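PDB 1BDG: hexokinase from Schistosoma mansoni, which catalyses the ATP-dependent phosphorylation of glucose and other hexoses to hexose 6-phosphates, the first step of glycolysis. Local coordinates for residues Lys17-Ser22 / Trp262-Asp267. Numbering follows the deposited sequence.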
ATOM      1  N   LYS A  17     -19.104   7.184 -16.377  1.00 19.77           N
ATOM      2  CA  LYS A  17     -18.321   8.219 -17.048  1.00 19.66           C
ATOM      3  C   LYS A  17     -17.438   9.044 -16.091  1.00 17.54           C
ATOM      4  O   LYS A  17     -16.306   9.371 -16.424  1.00 18.06           O
ATOM      5  CB  LYS A  17     -19.221   9.110 -17.918  1.00 20.89           C
ATOM      6  CG  LYS A  17     -18.486   9.766 -19.069  1.00 20.52           C
ATOM      7  CD  LYS A  17     -19.409  10.321 -20.127  1.00 18.05           C
ATOM      8  CE  LYS A  17     -18.605  11.285 -20.989  1.00 22.80           C
ATOM      9  NZ  LYS A  17     -19.335  11.914 -22.123  1.00 23.42           N
ATOM     10  N   PRO A  18     -17.914   9.340 -14.870  1.00 16.33           N
ATOM     11  CA  PRO A  18     -17.081  10.117 -13.950  1.00 17.04           C
ATOM     12  C   PRO A  18     -15.771   9.448 -13.586  1.00 17.81           C
ATOM     13  O   PRO A  18     -14.959  10.063 -12.906  1.00 18.18           O
ATOM     14  CB  PRO A  18     -17.977  10.271 -12.729  1.00 15.49           C
ATOM     15  CG  PRO A  18     -19.303  10.385 -13.338  1.00 17.08           C
ATOM     16  CD  PRO A  18     -19.276   9.238 -14.333  1.00 17.29           C
ATOM     17  N   PHE A  19     -15.614   8.168 -13.949  1.00 18.25           N
ATOM     18  CA  PHE A  19     -14.372   7.416 -13.696  1.00 16.04           C
ATOM     19  C   PHE A  19     -13.398   7.611 -14.854  1.00 16.32           C
ATOM     20  O   PHE A  19     -12.205   7.412 -14.687  1.00 15.95           O
ATOM     21  CB  PHE A  19     -14.627   5.915 -13.570  1.00 13.82           C
ATOM     22  CG  PHE A  19     -15.233   5.499 -12.281  1.00 13.03           C
ATOM     23  CD1 PHE A  19     -16.601   5.626 -12.068  1.00 13.11           C
ATOM     24  CD2 PHE A  19     -14.455   4.928 -11.293  1.00 13.38           C
ATOM     25  CE1 PHE A  19     -17.194   5.186 -10.893  1.00 11.36           C
ATOM     26  CE2 PHE A  19     -15.043   4.478 -10.097  1.00 15.65           C
ATOM     27  CZ  PHE A  19     -16.421   4.610  -9.903  1.00 12.79           C
ATOM     28  N   ASP A  20     -13.931   7.932 -16.032  1.00 16.20           N
ATOM     29  CA  ASP A  20     -13.131   8.138 -17.230  1.00 18.34           C
ATOM     30  C   ASP A  20     -12.396   9.486 -17.218  1.00 19.69           C
ATOM     31  O   ASP A  20     -12.798  10.436 -17.893  1.00 21.46           O
ATOM     32  CB  ASP A  20     -14.007   8.023 -18.478  1.00 18.15           C
ATOM     33  CG  ASP A  20     -13.205   8.112 -19.761  1.00 21.39           C
ATOM     34  OD1 ASP A  20     -12.060   7.616 -19.797  1.00 23.85           O
ATOM     35  OD2 ASP A  20     -13.715   8.677 -20.745  1.00 23.62           O
ATOM     36  N   LEU A  21     -11.306   9.555 -16.456  1.00 20.55           N
ATOM     37  CA  LEU A  21     -10.510  10.777 -16.337  1.00 18.60           C
ATOM     38  C   LEU A  21      -9.568  10.998 -17.512  1.00 17.16           C
ATOM     39  O   LEU A  21      -9.176  10.061 -18.196  1.00 14.92           O
ATOM     40  CB  LEU A  21      -9.755  10.790 -15.005  1.00 18.25           C
ATOM     41  CG  LEU A  21     -10.660  10.588 -13.782  1.00 17.59           C
ATOM     42  CD1 LEU A  21     -10.001  11.187 -12.549  1.00 16.52           C
ATOM     43  CD2 LEU A  21     -12.019  11.249 -14.013  1.00 17.63           C
ATOM     44  N   SER A  22      -9.212  12.259 -17.717  1.00 17.97           N
ATOM     45  CA  SER A  22      -8.348  12.691 -18.809  1.00 18.98           C
ATOM     46  C   SER A  22      -6.903  12.909 -18.380  1.00 17.47           C
ATOM     47  O   SER A  22      -6.638  13.114 -17.211  1.00 19.57           O
ATOM     48  CB  SER A  22      -8.901  14.015 -19.383  1.00 21.82           C
ATOM     49  OG  SER A  22      -8.901  15.070 -18.418  1.00 19.86           O
ATOM     50  N   TRP A 262     -12.897  14.730  -8.454  1.00 17.69           N
ATOM     51  CA  TRP A 262     -12.685  13.445  -9.078  1.00 17.63           C
ATOM     52  C   TRP A 262     -13.281  12.256  -8.337  1.00 16.88           C
ATOM     53  O   TRP A 262     -13.348  11.156  -8.875  1.00 18.00           O
ATOM     54  CB  TRP A 262     -11.191  13.285  -9.317  1.00 14.04           C
ATOM     55  CG  TRP A 262     -10.651  14.454 -10.110  1.00 12.26           C
ATOM     56  CD1 TRP A 262     -10.794  14.662 -11.439  1.00 13.00           C
ATOM     57  CD2 TRP A 262      -9.902  15.567  -9.610  1.00 11.63           C
ATOM     58  NE1 TRP A 262     -10.181  15.824 -11.809  1.00 11.69           N
ATOM     59  CE2 TRP A 262      -9.627  16.406 -10.706  1.00 10.60           C
ATOM     60  CE3 TRP A 262      -9.441  15.946  -8.343  1.00 12.35           C
ATOM     61  CZ2 TRP A 262      -8.918  17.596 -10.577  1.00  9.67           C
ATOM     62  CZ3 TRP A 262      -8.736  17.132  -8.214  1.00 10.54           C
ATOM     63  CH2 TRP A 262      -8.485  17.941  -9.332  1.00  9.95           C
ATOM     64  N   ARG A 263     -13.703  12.469  -7.101  1.00 17.68           N
ATOM     65  CA  ARG A 263     -14.320  11.400  -6.332  1.00 18.52           C
ATOM     66  C   ARG A 263     -15.793  11.285  -6.727  1.00 19.33           C
ATOM     67  O   ARG A 263     -16.490  12.295  -6.843  1.00 18.77           O
ATOM     68  CB  ARG A 263     -14.157  11.656  -4.839  1.00 15.52           C
ATOM     69  CG  ARG A 263     -12.704  11.633  -4.424  1.00 17.49           C
ATOM     70  CD  ARG A 263     -12.501  11.896  -2.943  1.00 19.15           C
ATOM     71  NE  ARG A 263     -13.125  10.867  -2.127  1.00 19.00           N
ATOM     72  CZ  ARG A 263     -14.250  11.027  -1.434  1.00 17.35           C
ATOM     73  NH1 ARG A 263     -14.906  12.195  -1.436  1.00 12.78           N
ATOM     74  NH2 ARG A 263     -14.730   9.993  -0.753  1.00 17.81           N
ATOM     75  N   THR A 264     -16.228  10.054  -7.007  1.00 20.30           N
ATOM     76  CA  THR A 264     -17.603   9.753  -7.407  1.00 18.98           C
ATOM     77  C   THR A 264     -18.428   9.276  -6.213  1.00 18.71           C
ATOM     78  O   THR A 264     -17.899   9.128  -5.104  1.00 18.60           O
ATOM     79  CB  THR A 264     -17.629   8.663  -8.492  1.00 19.76           C
ATOM     80  OG1 THR A 264     -17.200   7.420  -7.929  1.00 22.91           O
ATOM     81  CG2 THR A 264     -16.707   9.029  -9.643  1.00 19.16           C
ATOM     82  N   GLN A 265     -19.712   9.008  -6.444  1.00 19.52           N
ATOM     83  CA  GLN A 265     -20.608   8.554  -5.371  1.00 21.11           C
ATOM     84  C   GLN A 265     -20.292   7.150  -4.866  1.00 20.31           C
ATOM     85  O   GLN A 265     -20.597   6.801  -3.725  1.00 20.64           O
ATOM     86  CB  GLN A 265     -22.088   8.654  -5.786  1.00 21.92           C
ATOM     87  CG  GLN A 265     -22.442   7.963  -7.102  1.00 26.34           C
ATOM     88  CD  GLN A 265     -23.935   7.652  -7.243  1.00 26.21           C
ATOM     89  OE1 GLN A 265     -24.444   6.675  -6.672  1.00 24.33           O
ATOM     90  NE2 GLN A 265     -24.628   8.458  -8.031  1.00 27.38           N
ATOM     91  N   PHE A 266     -19.671   6.355  -5.725  1.00 17.94           N
ATOM     92  CA  PHE A 266     -19.285   5.001  -5.393  1.00 14.31           C
ATOM     93  C   PHE A 266     -18.103   5.079  -4.431  1.00 14.78           C
ATOM     94  O   PHE A 266     -17.957   4.265  -3.526  1.00 15.16           O
ATOM     95  CB  PHE A 266     -18.917   4.287  -6.680  1.00 11.11           C
ATOM     96  CG  PHE A 266     -19.991   4.366  -7.731  1.00 11.19           C
ATOM     97  CD1 PHE A 266     -21.216   3.736  -7.540  1.00  9.36           C
ATOM     98  CD2 PHE A 266     -19.797   5.103  -8.889  1.00  9.37           C
ATOM     99  CE1 PHE A 266     -22.233   3.834  -8.481  1.00  6.92           C
ATOM    100  CE2 PHE A 266     -20.809   5.206  -9.839  1.00  9.61           C
ATOM    101  CZ  PHE A 266     -22.035   4.566  -9.630  1.00  8.26           C
ATOM    102  N   ASP A 267     -17.274   6.096  -4.630  1.00 15.21           N
ATOM    103  CA  ASP A 267     -16.115   6.343  -3.790  1.00 15.22           C
ATOM    104  C   ASP A 267     -16.595   6.817  -2.408  1.00 15.20           C
ATOM    105  O   ASP A 267     -16.007   6.478  -1.376  1.00 15.54           O
ATOM    106  CB  ASP A 267     -15.214   7.420  -4.434  1.00 14.67           C
ATOM    107  CG  ASP A 267     -14.398   6.898  -5.612  1.00 14.01           C
ATOM    108  OD1 ASP A 267     -13.790   5.811  -5.503  1.00 14.05           O
ATOM    109  OD2 ASP A 267     -14.330   7.596  -6.641  1.00 13.39           O
TER
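The N-terminal cap of helix 265-272, a capping box made by Thr264 and Asp267, is where Pro18 and Phe19 pack from the loop that joins helix 5-16 to helix 23-41. Thr264 serves both the helix cap and the contact. Its backbone N donates an almost straight bond (174°) to Asp267 OD2, 3.1 Å away, on that oxygen's anti lone pair. OG1 sits between the backbone N and the carbonyl carbon (chi1 68°), from where it accepts a weak capping bond from Phe266 N and gives another weak one to Asp267 OD2. Arg373 of helix 357-389 also reaches OD2 in a salt bridge, which probably favours the charged carboxylate.

CG2 of Thr264, anti to the carbonyl carbon, meets Pro18 CB at 3.6 Å and lies over one face of the Phe19 ring, 4.0 Å above its plane and shifted toward the rim. Phe19 CZ approaches Thr264 OG1 to 3.5 Å. The CE1 and CZ side of the Phe19 ring meets Phe266 CD2, rim to rim: centroids 5.8 Å apart, planes turned by 29°, with CD2 at the Phe19 edge, in its plane. The two aromatics share Ile298 of helix 288-304, while Phe266 also packs on Ile15 and Leu16 of helix 5-16.

Further along, Leu21 CD1 reaches Trp262 CD1 at 3.7 Å, the two side chains crossing at about a right angle. Trp262 packs on helix 23-41 and gives a weak hydrogen bond to Asp25, whose carboxylate also accepts from Ser22 N. With no hydrogen bond between the segments, van der Waals contacts join the loop between the two N-terminal helices to what is probably the large subdomain of the hexokinase fold, around a helix N-terminus closed by a capping box, its return bond weak and made to Phe266 N.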